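Local coordinates for kallistatin (Homo sapiens, PDB 6F4V), which inhibits the serine protease tissue kallikrein by forming a stable equimolar complex with it, being cleaved at its own reactive site in the process, at residues 311-316 with 335-340; 88-93 with 168-173; 103-108 with 303-308; 14-19 with 284-289. All blocks are in the same frame, centred on the assembly; numbering follows the deposited sequence. Where two conformers were deposited one is given.

Contact 1: 311-316 with 335-340; sequences LEASKS and TSFAIK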
# COMPACT_ATOMS: atom_id res chain seq x y z
N LEU A 311 -24.75 -4.02 13.76
CA LEU A 311 -23.43 -4.47 13.37
C LEU A 311 -22.33 -3.64 13.99
O LEU A 311 -22.50 -2.45 14.20
CB LEU A 311 -23.29 -4.42 11.85
CG LEU A 311 -24.25 -5.33 11.07
CD1 LEU A 311 -23.91 -5.26 9.60
CD2 LEU A 311 -24.19 -6.77 11.55
N GLU A 312 -21.19 -4.26 14.24
CA GLU A 312 -20.03 -3.47 14.64
C GLU A 312 -18.74 -4.01 14.01
O GLU A 312 -18.68 -5.15 13.53
CB GLU A 312 -19.98 -3.34 16.17
CG GLU A 312 -19.53 -4.56 16.91
CD GLU A 312 -19.84 -4.50 18.41
OE1 GLU A 312 -19.89 -3.37 19.00
OE2 GLU A 312 -20.02 -5.60 18.98
N ALA A 313 -17.72 -3.16 14.00
CA ALA A 313 -16.41 -3.54 13.48
C ALA A 313 -15.80 -4.64 14.33
O ALA A 313 -15.93 -4.62 15.55
CB ALA A 313 -15.48 -2.34 13.47
N SER A 314 -15.16 -5.62 13.69
CA SER A 314 -14.37 -6.63 14.34
C SER A 314 -12.90 -6.40 13.88
O SER A 314 -12.44 -5.26 13.89
CB SER A 314 -14.91 -8.03 14.06
OG SER A 314 -14.32 -8.97 14.98
N LYS A 315 -12.16 -7.44 13.52
CA LYS A 315 -10.75 -7.30 13.22
C LYS A 315 -10.55 -6.79 11.79
O LYS A 315 -11.35 -7.08 10.90
CB LYS A 315 -10.02 -8.65 13.37
CG LYS A 315 -9.98 -9.25 14.79
CD LYS A 315 -9.38 -8.34 15.85
CE LYS A 315 -7.86 -8.26 15.73
NZ LYS A 315 -7.27 -7.30 16.69
N SER A 316 -9.44 -6.08 11.58
CA SER A 316 -9.02 -5.61 10.25
C SER A 316 -7.52 -5.74 10.10
O SER A 316 -6.75 -5.20 10.93
CB SER A 316 -9.44 -4.14 10.01
OG SER A 316 -9.01 -3.65 8.73
N THR A 335 -6.04 -6.27 2.28
CA THR A 335 -6.68 -5.69 3.47
C THR A 335 -7.96 -6.43 3.71
O THR A 335 -8.72 -6.68 2.78
CB THR A 335 -7.02 -4.20 3.21
OG1 THR A 335 -5.84 -3.49 2.88
CG2 THR A 335 -7.68 -3.55 4.43
N SER A 336 -8.21 -6.80 4.97
CA SER A 336 -9.47 -7.38 5.39
C SER A 336 -10.19 -6.45 6.37
O SER A 336 -9.55 -5.66 7.09
CB SER A 336 -9.26 -8.73 6.05
OG SER A 336 -8.65 -8.60 7.31
N PHE A 337 -11.51 -6.57 6.42
CA PHE A 337 -12.32 -5.90 7.43
C PHE A 337 -13.51 -6.79 7.78
O PHE A 337 -14.35 -7.03 6.93
CB PHE A 337 -12.82 -4.55 6.94
CG PHE A 337 -13.35 -3.68 8.04
CD1 PHE A 337 -14.64 -3.83 8.54
CD2 PHE A 337 -12.54 -2.76 8.62
CE1 PHE A 337 -15.07 -3.01 9.59
CE2 PHE A 337 -12.98 -1.95 9.65
CZ PHE A 337 -14.23 -2.09 10.14
N ALA A 338 -13.58 -7.22 9.04
CA ALA A 338 -14.61 -8.12 9.51
C ALA A 338 -15.65 -7.34 10.32
O ALA A 338 -15.31 -6.39 11.05
CB ALA A 338 -13.99 -9.23 10.35
N ILE A 339 -16.91 -7.73 10.13
CA ILE A 339 -18.07 -7.09 10.75
C ILE A 339 -18.77 -8.16 11.56
O ILE A 339 -19.01 -9.25 11.04
CB ILE A 339 -19.08 -6.61 9.69
CG1 ILE A 339 -18.44 -5.67 8.68
CG2 ILE A 339 -20.29 -5.95 10.34
CD1 ILE A 339 -18.04 -4.36 9.26
N LYS A 340 -19.09 -7.84 12.81
CA LYS A 340 -19.78 -8.80 13.70
C LYS A 340 -21.09 -8.20 14.21
O LYS A 340 -21.38 -7.04 13.98
CB LYS A 340 -18.87 -9.19 14.86
CG LYS A 340 -18.57 -8.05 15.81
CD LYS A 340 -17.59 -8.46 16.89
CE LYS A 340 -17.56 -7.39 17.99
NZ LYS A 340 -16.21 -7.23 18.55
O HOH W 1 -13.76 -8.22 17.58
O HOH W 2 -10.55 -9.23 9.19

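Contact 2: 88-93 with 168-173; sequences GLETRV and YFKALW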
# COMPACT_ATOMS: atom_id res chain seq x y z
N GLY A 88 4.89 -4.38 -20.05
CA GLY A 88 5.88 -4.89 -19.08
C GLY A 88 5.52 -4.55 -17.64
O GLY A 88 6.44 -4.35 -16.77
N LEU A 89 4.19 -4.49 -17.40
CA LEU A 89 3.61 -4.17 -16.10
C LEU A 89 2.26 -4.83 -15.85
O LEU A 89 1.29 -4.58 -16.56
CB LEU A 89 3.46 -2.65 -15.97
CG LEU A 89 3.19 -2.06 -14.58
CD1 LEU A 89 4.07 -0.85 -14.31
CD2 LEU A 89 1.72 -1.73 -14.40
N GLU A 90 2.20 -5.65 -14.80
CA GLU A 90 0.96 -6.25 -14.34
C GLU A 90 0.54 -5.51 -13.07
O GLU A 90 1.33 -5.40 -12.12
CB GLU A 90 1.16 -7.75 -14.05
CG GLU A 90 -0.11 -8.47 -13.60
CD GLU A 90 0.13 -9.90 -13.15
OE1 GLU A 90 1.22 -10.44 -13.36
OE2 GLU A 90 -0.81 -10.52 -12.59
N THR A 91 -0.66 -4.94 -13.10
CA THR A 91 -1.30 -4.47 -11.91
C THR A 91 -2.72 -5.03 -11.90
O THR A 91 -3.43 -4.98 -12.93
CB THR A 91 -1.30 -2.94 -11.82
OG1 THR A 91 0.05 -2.47 -11.95
CG2 THR A 91 -1.84 -2.47 -10.50
N ARG A 92 -3.09 -5.63 -10.77
CA ARG A 92 -4.45 -6.10 -10.57
C ARG A 92 -4.88 -5.68 -9.20
O ARG A 92 -4.13 -5.89 -8.22
CB ARG A 92 -4.57 -7.62 -10.68
CG ARG A 92 -4.52 -8.12 -12.11
CD ARG A 92 -4.57 -9.63 -12.21
NE ARG A 92 -3.48 -10.27 -11.49
CZ ARG A 92 -3.56 -10.82 -10.27
NH1 ARG A 92 -4.70 -10.83 -9.58
NH2 ARG A 92 -2.47 -11.36 -9.72
N VAL A 93 -6.07 -5.10 -9.14
CA VAL A 93 -6.71 -4.72 -7.88
C VAL A 93 -8.12 -5.26 -7.92
O VAL A 93 -8.81 -5.12 -8.93
CB VAL A 93 -6.71 -3.23 -7.66
CG1 VAL A 93 -7.37 -2.90 -6.32
CG2 VAL A 93 -5.29 -2.68 -7.69
N TYR A 168 -1.92 -6.61 -6.64
CA TYR A 168 -0.78 -7.35 -7.12
C TYR A 168 -0.11 -6.51 -8.20
O TYR A 168 -0.78 -6.02 -9.11
CB TYR A 168 -1.19 -8.71 -7.68
CG TYR A 168 0.04 -9.47 -8.12
CD1 TYR A 168 0.85 -10.10 -7.19
CD2 TYR A 168 0.44 -9.50 -9.45
CE1 TYR A 168 2.02 -10.76 -7.57
CE2 TYR A 168 1.61 -10.16 -9.85
CZ TYR A 168 2.38 -10.80 -8.91
OH TYR A 168 3.55 -11.46 -9.26
N PHE A 169 1.21 -6.36 -8.07
CA PHE A 169 2.01 -5.50 -8.91
C PHE A 169 3.28 -6.22 -9.30
O PHE A 169 4.06 -6.62 -8.44
CB PHE A 169 2.38 -4.24 -8.11
CG PHE A 169 3.30 -3.29 -8.82
CD1 PHE A 169 2.80 -2.35 -9.68
CD2 PHE A 169 4.66 -3.30 -8.57
CE1 PHE A 169 3.63 -1.44 -10.32
CE2 PHE A 169 5.51 -2.38 -9.20
CZ PHE A 169 4.98 -1.45 -10.07
N LYS A 170 3.51 -6.37 -10.60
CA LYS A 170 4.76 -6.96 -11.07
C LYS A 170 5.18 -6.19 -12.30
O LYS A 170 4.40 -6.07 -13.27
CB LYS A 170 4.60 -8.47 -11.37
CG LYS A 170 5.93 -9.13 -11.75
CD LYS A 170 5.90 -10.67 -11.70
CE LYS A 170 4.93 -11.33 -12.63
NZ LYS A 170 4.90 -12.82 -12.38
N ALA A 171 6.37 -5.64 -12.25
CA ALA A 171 6.80 -4.68 -13.25
C ALA A 171 8.27 -4.80 -13.52
O ALA A 171 9.09 -4.84 -12.62
CB ALA A 171 6.50 -3.26 -12.77
N LEU A 172 8.62 -4.79 -14.80
CA LEU A 172 10.00 -4.80 -15.23
C LEU A 172 10.65 -3.41 -15.13
O LEU A 172 10.01 -2.40 -15.45
CB LEU A 172 10.08 -5.23 -16.69
CG LEU A 172 9.68 -6.66 -17.02
CD1 LEU A 172 9.49 -6.76 -18.54
CD2 LEU A 172 10.71 -7.66 -16.52
N TRP A 173 11.93 -3.36 -14.76
CA TRP A 173 12.70 -2.11 -14.83
C TRP A 173 12.82 -1.65 -16.28
O TRP A 173 13.07 -2.48 -17.15
CB TRP A 173 14.13 -2.32 -14.33
CG TRP A 173 14.29 -2.77 -12.95
CD1 TRP A 173 14.93 -3.87 -12.53
CD2 TRP A 173 13.82 -2.10 -11.77
NE1 TRP A 173 14.92 -3.95 -11.16
CE2 TRP A 173 14.22 -2.88 -10.67
CE3 TRP A 173 13.12 -0.90 -11.54
CZ2 TRP A 173 13.93 -2.50 -9.34
CZ3 TRP A 173 12.84 -0.53 -10.22
CH2 TRP A 173 13.23 -1.33 -9.15

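Contact 3: 103-108 with 303-308; sequences LKFLAK and SGITKQ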
# COMPACT_ATOMS: atom_id res chain seq x y z
N LEU A 103 -27.76 -14.35 6.62
CA LEU A 103 -28.23 -12.99 6.81
C LEU A 103 -28.74 -12.34 5.51
O LEU A 103 -28.25 -12.65 4.42
CB LEU A 103 -27.08 -12.17 7.41
CG LEU A 103 -27.31 -10.78 7.99
CD1 LEU A 103 -27.94 -10.88 9.37
CD2 LEU A 103 -25.99 -10.03 8.07
N LYS A 104 -29.72 -11.46 5.65
CA LYS A 104 -30.24 -10.69 4.51
C LYS A 104 -29.45 -9.38 4.42
O LYS A 104 -29.58 -8.51 5.30
CB LYS A 104 -31.74 -10.40 4.68
CG LYS A 104 -32.42 -9.72 3.49
CD LYS A 104 -32.16 -10.45 2.17
CE LYS A 104 -33.24 -10.22 1.13
NZ LYS A 104 -33.21 -8.84 0.58
N PHE A 105 -28.64 -9.26 3.38
CA PHE A 105 -27.87 -8.04 3.14
C PHE A 105 -28.69 -7.10 2.29
O PHE A 105 -29.48 -7.55 1.45
CB PHE A 105 -26.54 -8.36 2.48
CG PHE A 105 -25.59 -9.09 3.39
CD1 PHE A 105 -25.62 -10.48 3.47
CD2 PHE A 105 -24.71 -8.39 4.20
CE1 PHE A 105 -24.76 -11.15 4.32
CE2 PHE A 105 -23.84 -9.05 5.05
CZ PHE A 105 -23.87 -10.43 5.12
N LEU A 106 -28.51 -5.80 2.52
CA LEU A 106 -29.24 -4.79 1.77
C LEU A 106 -28.73 -4.78 0.35
O LEU A 106 -27.53 -4.68 0.13
CB LEU A 106 -29.13 -3.42 2.42
CG LEU A 106 -29.90 -3.28 3.74
CD1 LEU A 106 -29.48 -2.03 4.47
CD2 LEU A 106 -31.41 -3.28 3.52
N ALA A 107 -29.66 -4.91 -0.61
CA ALA A 107 -29.34 -4.97 -2.04
C ALA A 107 -28.58 -3.72 -2.53
O ALA A 107 -27.73 -3.82 -3.41
CB ALA A 107 -30.60 -5.18 -2.87
N LYS A 108 -28.89 -2.56 -1.96
CA LYS A 108 -28.22 -1.32 -2.34
C LYS A 108 -26.72 -1.38 -2.05
O LYS A 108 -25.90 -1.02 -2.89
CB LYS A 108 -28.82 -0.14 -1.60
CG LYS A 108 -28.30 1.21 -2.04
CD LYS A 108 -28.80 2.32 -1.12
CE LYS A 108 -28.71 3.68 -1.81
NZ LYS A 108 -27.37 3.93 -2.40
N SER A 303 -25.51 0.46 9.49
CA SER A 303 -26.85 -0.08 9.23
C SER A 303 -27.21 -0.02 7.73
O SER A 303 -28.34 -0.31 7.35
CB SER A 303 -27.89 0.67 10.08
OG SER A 303 -27.99 2.00 9.63
N GLY A 304 -26.24 0.36 6.88
CA GLY A 304 -26.38 0.23 5.43
C GLY A 304 -26.04 -1.14 4.90
O GLY A 304 -26.17 -1.38 3.70
N ILE A 305 -25.57 -2.05 5.76
CA ILE A 305 -25.19 -3.39 5.33
C ILE A 305 -26.36 -4.35 5.47
O ILE A 305 -26.61 -5.17 4.57
CB ILE A 305 -23.93 -3.86 6.08
CG1 ILE A 305 -22.75 -2.96 5.71
CG2 ILE A 305 -23.56 -5.29 5.74
CD1 ILE A 305 -21.60 -3.00 6.70
N THR A 306 -27.08 -4.24 6.58
CA THR A 306 -28.28 -5.02 6.87
C THR A 306 -29.15 -4.26 7.89
O THR A 306 -28.64 -3.44 8.68
CB THR A 306 -27.91 -6.40 7.45
OG1 THR A 306 -29.10 -7.19 7.68
CG2 THR A 306 -27.16 -6.25 8.75
N LYS A 307 -30.45 -4.53 7.87
CA LYS A 307 -31.35 -4.07 8.95
C LYS A 307 -31.62 -5.17 9.98
O LYS A 307 -32.26 -4.92 11.01
CB LYS A 307 -32.66 -3.56 8.34
CG LYS A 307 -32.50 -2.29 7.50
CD LYS A 307 -33.63 -2.13 6.48
CE LYS A 307 -33.47 -0.87 5.64
NZ LYS A 307 -34.67 -0.57 4.82
N GLN A 308 -31.11 -6.38 9.72
CA GLN A 308 -31.47 -7.59 10.46
C GLN A 308 -30.77 -7.72 11.82
O GLN A 308 -31.30 -8.37 12.73
CB GLN A 308 -31.21 -8.83 9.60
CG GLN A 308 -31.79 -10.12 10.16
CD GLN A 308 -31.47 -11.34 9.31
OE1 GLN A 308 -31.52 -11.31 8.08
NE2 GLN A 308 -31.14 -12.44 9.98
O HOH W 3 -31.40 -6.36 6.03

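Contact 4: 14-19 with 284-289; sequences FRFYYL and DQILPR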
# COMPACT_ATOMS: atom_id res chain seq x y z
N PHE A 14 0.92 8.91 3.57
CA PHE A 14 2.00 9.46 4.37
C PHE A 14 1.67 9.62 5.86
O PHE A 14 2.56 9.51 6.70
CB PHE A 14 2.58 10.72 3.72
CG PHE A 14 3.32 10.41 2.44
CD1 PHE A 14 4.56 9.77 2.48
CD2 PHE A 14 2.77 10.68 1.19
CE1 PHE A 14 5.24 9.43 1.31
CE2 PHE A 14 3.44 10.32 0.01
CZ PHE A 14 4.69 9.72 0.08
N ARG A 15 0.39 9.82 6.19
CA ARG A 15 -0.05 9.80 7.59
C ARG A 15 0.13 8.41 8.20
O ARG A 15 0.61 8.28 9.34
CB ARG A 15 -1.50 10.27 7.74
CG ARG A 15 -1.66 11.80 7.76
CD ARG A 15 -3.04 12.23 8.24
NE ARG A 15 -4.04 11.90 7.25
CZ ARG A 15 -5.07 11.06 7.39
NH1 ARG A 15 -5.37 10.45 8.53
NH2 ARG A 15 -5.85 10.88 6.33
N PHE A 16 -0.26 7.37 7.44
CA PHE A 16 -0.13 6.00 7.91
C PHE A 16 1.35 5.66 8.13
O PHE A 16 1.73 5.12 9.17
CB PHE A 16 -0.80 5.00 6.97
CG PHE A 16 -0.90 3.61 7.51
CD1 PHE A 16 0.16 2.70 7.38
CD2 PHE A 16 -2.05 3.18 8.13
CE1 PHE A 16 0.07 1.42 7.88
CE2 PHE A 16 -2.15 1.88 8.63
CZ PHE A 16 -1.09 0.99 8.50
N TYR A 17 2.17 5.96 7.13
CA TYR A 17 3.62 5.72 7.21
C TYR A 17 4.18 6.39 8.47
O TYR A 17 4.94 5.80 9.25
CB TYR A 17 4.35 6.20 5.95
CG TYR A 17 5.81 5.90 6.08
CD1 TYR A 17 6.31 4.66 5.77
CD2 TYR A 17 6.67 6.81 6.69
CE1 TYR A 17 7.65 4.35 6.00
CE2 TYR A 17 8.00 6.51 6.97
CZ TYR A 17 8.50 5.28 6.62
OH TYR A 17 9.83 4.98 6.93
N TYR A 18 3.86 7.66 8.63
CA TYR A 18 4.43 8.43 9.74
C TYR A 18 4.11 7.80 11.10
O TYR A 18 4.97 7.72 11.97
CB TYR A 18 3.96 9.86 9.71
CG TYR A 18 4.65 10.71 10.77
CD1 TYR A 18 5.88 11.30 10.50
CD2 TYR A 18 4.08 10.91 12.02
CE1 TYR A 18 6.52 12.09 11.45
CE2 TYR A 18 4.71 11.71 12.99
CZ TYR A 18 5.93 12.30 12.68
OH TYR A 18 6.61 13.09 13.60
N LEU A 19 2.87 7.35 11.26
CA LEU A 19 2.42 6.72 12.52
C LEU A 19 3.23 5.44 12.77
O LEU A 19 3.78 5.25 13.87
CB LEU A 19 0.92 6.42 12.47
CG LEU A 19 0.30 5.69 13.70
CD1 LEU A 19 -1.20 5.83 13.74
CD2 LEU A 19 0.56 4.21 13.71
N ASP A 284 -7.32 -2.46 13.04
CA ASP A 284 -8.27 -2.13 14.12
C ASP A 284 -7.57 -1.56 15.35
O ASP A 284 -8.20 -0.80 16.09
CB ASP A 284 -9.18 -3.31 14.51
CG ASP A 284 -8.41 -4.51 14.88
OD1 ASP A 284 -8.06 -5.27 13.96
OD2 ASP A 284 -8.11 -4.66 16.09
N GLN A 285 -6.28 -1.88 15.53
CA GLN A 285 -5.45 -1.31 16.59
C GLN A 285 -4.76 -0.01 16.21
O GLN A 285 -4.51 0.82 17.09
CB GLN A 285 -4.45 -2.36 17.13
CG GLN A 285 -5.15 -3.51 17.86
CD GLN A 285 -4.23 -4.68 18.20
OE1 GLN A 285 -3.05 -4.66 17.86
NE2 GLN A 285 -4.77 -5.72 18.85
N ILE A 286 -4.51 0.21 14.92
CA ILE A 286 -3.79 1.40 14.43
C ILE A 286 -4.69 2.56 14.02
O ILE A 286 -4.45 3.70 14.41
CB ILE A 286 -2.90 1.00 13.22
CG1 ILE A 286 -1.80 0.03 13.65
CG2 ILE A 286 -2.28 2.23 12.53
CD1 ILE A 286 -1.22 -0.77 12.48
N LEU A 287 -5.73 2.28 13.25
CA LEU A 287 -6.53 3.33 12.64
C LEU A 287 -7.30 4.22 13.58
O LEU A 287 -7.55 5.35 13.22
CB LEU A 287 -7.46 2.77 11.58
CG LEU A 287 -6.81 2.20 10.32
CD1 LEU A 287 -7.89 1.75 9.37
CD2 LEU A 287 -5.85 3.14 9.61
N PRO A 288 -7.62 3.78 14.81
CA PRO A 288 -8.21 4.77 15.72
C PRO A 288 -7.33 6.01 15.95
O PRO A 288 -7.86 7.07 16.29
CB PRO A 288 -8.38 3.97 17.03
CG PRO A 288 -8.60 2.59 16.55
CD PRO A 288 -7.64 2.43 15.40
N ARG A 289 -6.01 5.88 15.78
CA ARG A 289 -5.11 7.01 15.88
C ARG A 289 -4.92 7.81 14.59
O ARG A 289 -4.17 8.78 14.61
CB ARG A 289 -3.77 6.57 16.45
CG ARG A 289 -3.92 6.09 17.88
CD ARG A 289 -2.60 5.71 18.53
NE ARG A 289 -1.84 4.68 17.84
CZ ARG A 289 -2.18 3.39 17.76
NH1 ARG A 289 -3.32 2.93 18.27
NH2 ARG A 289 -1.40 2.55 17.10

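Contact 1: 311-316 with 335-340
E312 and K340 face each other as an antiparallel hydrogen-bonded pair, E312 N to K340 O and K340 N to E312 O both measuring 2.8 Å. K340 starts in the crowded position, CG between its backbone N and carbonyl carbon (chi1 66°), which sets CG 3.7 Å from E312 O. CD passes S314 OG at 3.8 Å, and CE lies 3.2 Å from E312 OE2. NZ stops 4.2 Å from that OE2, too far for a salt bridge, and instead donates to a water that also bonds S314 OG. The long aliphatic stem thus suits lysine to a partly exposed strand end. A313 and I339 share the opposite face. A313 CB meets F337 CZ at 3.6 Å, L311 CB meets I339 CG2, and F337 and I339 pack on L43 of helix 33-44. Farther along, S316 OG donates to S336 O at 2.6 Å, a serine hydroxyl taking the part of a backbone N-H, and it also bonds Y40. With S314 N to A338 O and A338 N to K315 O, four of the five direct bonds are backbone to backbone, consistent with a reactive loop entering the sheet as strand 328-340 after cleavage.

Contact 2: 88-93 with 168-173
Strands 89-93 and 168-172 run antiparallel at 171°, their axes 4.7 Å apart, with E90-K170 and R92-Y168 as hydrogen-bonded pairs and L89-A171 and T91-F169 as non-hydrogen-bonded ones. A fifth backbone bond, L172 N to G88 O, extends the ladder. On the face of E90 and R92 the polar chains lie against the Y168 ring. R92 NE gives E90 OE2 a nearly straight bond of 2.9 Å, the carboxylate oxygen using its anti lone pair and lying in the guanidinium plane. E90 OE2 also pairs with R145; its bond to R92 NE fixes the guanidinium beside Y168: R92 NH2 is 3.5 Å from Y168 CG, the two planes 23° apart, and Y168 CB lies over one guanidinium face. E90 OE2 comes to 3.5 Å from Y168 CD2, while K170 passes E90 obliquely with its CE 3.9 Å from E90 OE1. R92 and E90 can pack on the ring while keeping polar partners: R92 NH1 pairs with E143, and Y168 OH bonds E330. The other face is mostly apolar: L89 CD1 meets A171 CB at 3.8 Å and lies near F169 CE1, small alanine admitting the leucine branch. T91 is its polar member, OG1 3.6 Å from F169 CD1. T91 packs on L82 of helix 68-83, L89 and F169 on A228 of strand 228-235, while F169 and A171 bond through their backbones to strand 328-340.

Contact 3: 103-108 with 303-308
The ring of F105 has L103 CD2 over one face, 3.6 Å above the plane and offset toward the rim, and I305 CG2 at its edge, in plane, 3.6 Å from F105 CD2. F105 and I305 lie side by side and point the same way, both reaching M161 of strand 159-172, a buried place that suits large apolar groups. At the carboxamide of Q308, the second flat group, L103 CD1 sits 3.6 Å from Q308 CD as the two chains slide past each other in opposite directions, and Q308 OE1 accepts from K104 N at 3.0 Å, the donor standing above the carbonyl plane. Q308 reaches this backbone N-H with CG anti to its own N (chi1 -169°) and the chain extended, a length that fits glutamine. T306 bonds both ways: its OG1 donates to K104 O at 2.8 Å and accepts from Q308 N, the latter closing an ST turn in the loop that leads to strand 312-324. The partner segment links strand 89-100 to helix 107-117, and L106 occupies the N-cap position of that helix. A water receives a bond from K307 N and gives one to K104 O, so this carbonyl is gripped twice. L106 N donates to I305 O at 2.9 Å, and its side chain points onto the loop: CD1 lies 3.5 Å from the carbonyl oxygens of both S303 and G304, while CD2 meets K307 CE at 3.8 Å, the lysine methylenes giving the leucine apolar cover.

Contact 4: 14-19 with 284-289
F16 and L19, one turn apart on helix 6-23, receive I286 between them. The methyl I286 CG2 lies 3.7 Å from L19 CD2 and 3.9 Å from F16 CE2. F16 and I286 cross at about a right angle, whereas L19 meets the isoleucine obliquely. L287 also stands at about a right angle to F16, but its CD2 comes in at the ring edge, near the plane, 4.0 Å from CE2. CE2 of the ring thus meets two aliphatic branches, I286 CG2 and L287 CD2. L19 turns its other methyl, CD1, to R289 CB at 3.8 Å, again crossing at about a right angle. The closest touch is by the carbon stem of the arginine: NH1 folds back to Q285 O at 2.7 Å, and I286 O sits over the centre of one guanidinium face. NE forms a salt bridge with E23, at the end of the same helix as L19, so a charged pair borders the apolar patch. This is apolar packing of the first helix of the serpin fold, 6-23, against the short helix 283-286 and the residues after it, which follow strand 269-282 of the large sheet.

Overall arrangement
Contacts 1 and 2 lie in the same large sheet, their centres 29 Å apart on opposite sides of the chain's centre; strands 159-172 and 328-340, one from each, are neighbours there. Contact 3 borders contact 1, with L311 packing on I305 and T306, and contact 4 joins it through the K315-D284 salt bridge. Contacts 3 and 4 themselves are centred 29 Å apart. Along the chain, 14-19 comes first, then 88-93, 103-108 and 168-173, with 284-289, 303-308, 311-316 and 335-340 following. Remote parts of the sequence are therefore tied around one sheet, and strand 328-340 lies in its middle, as in the cleaved, loop-inserted state of inhibitory serpins.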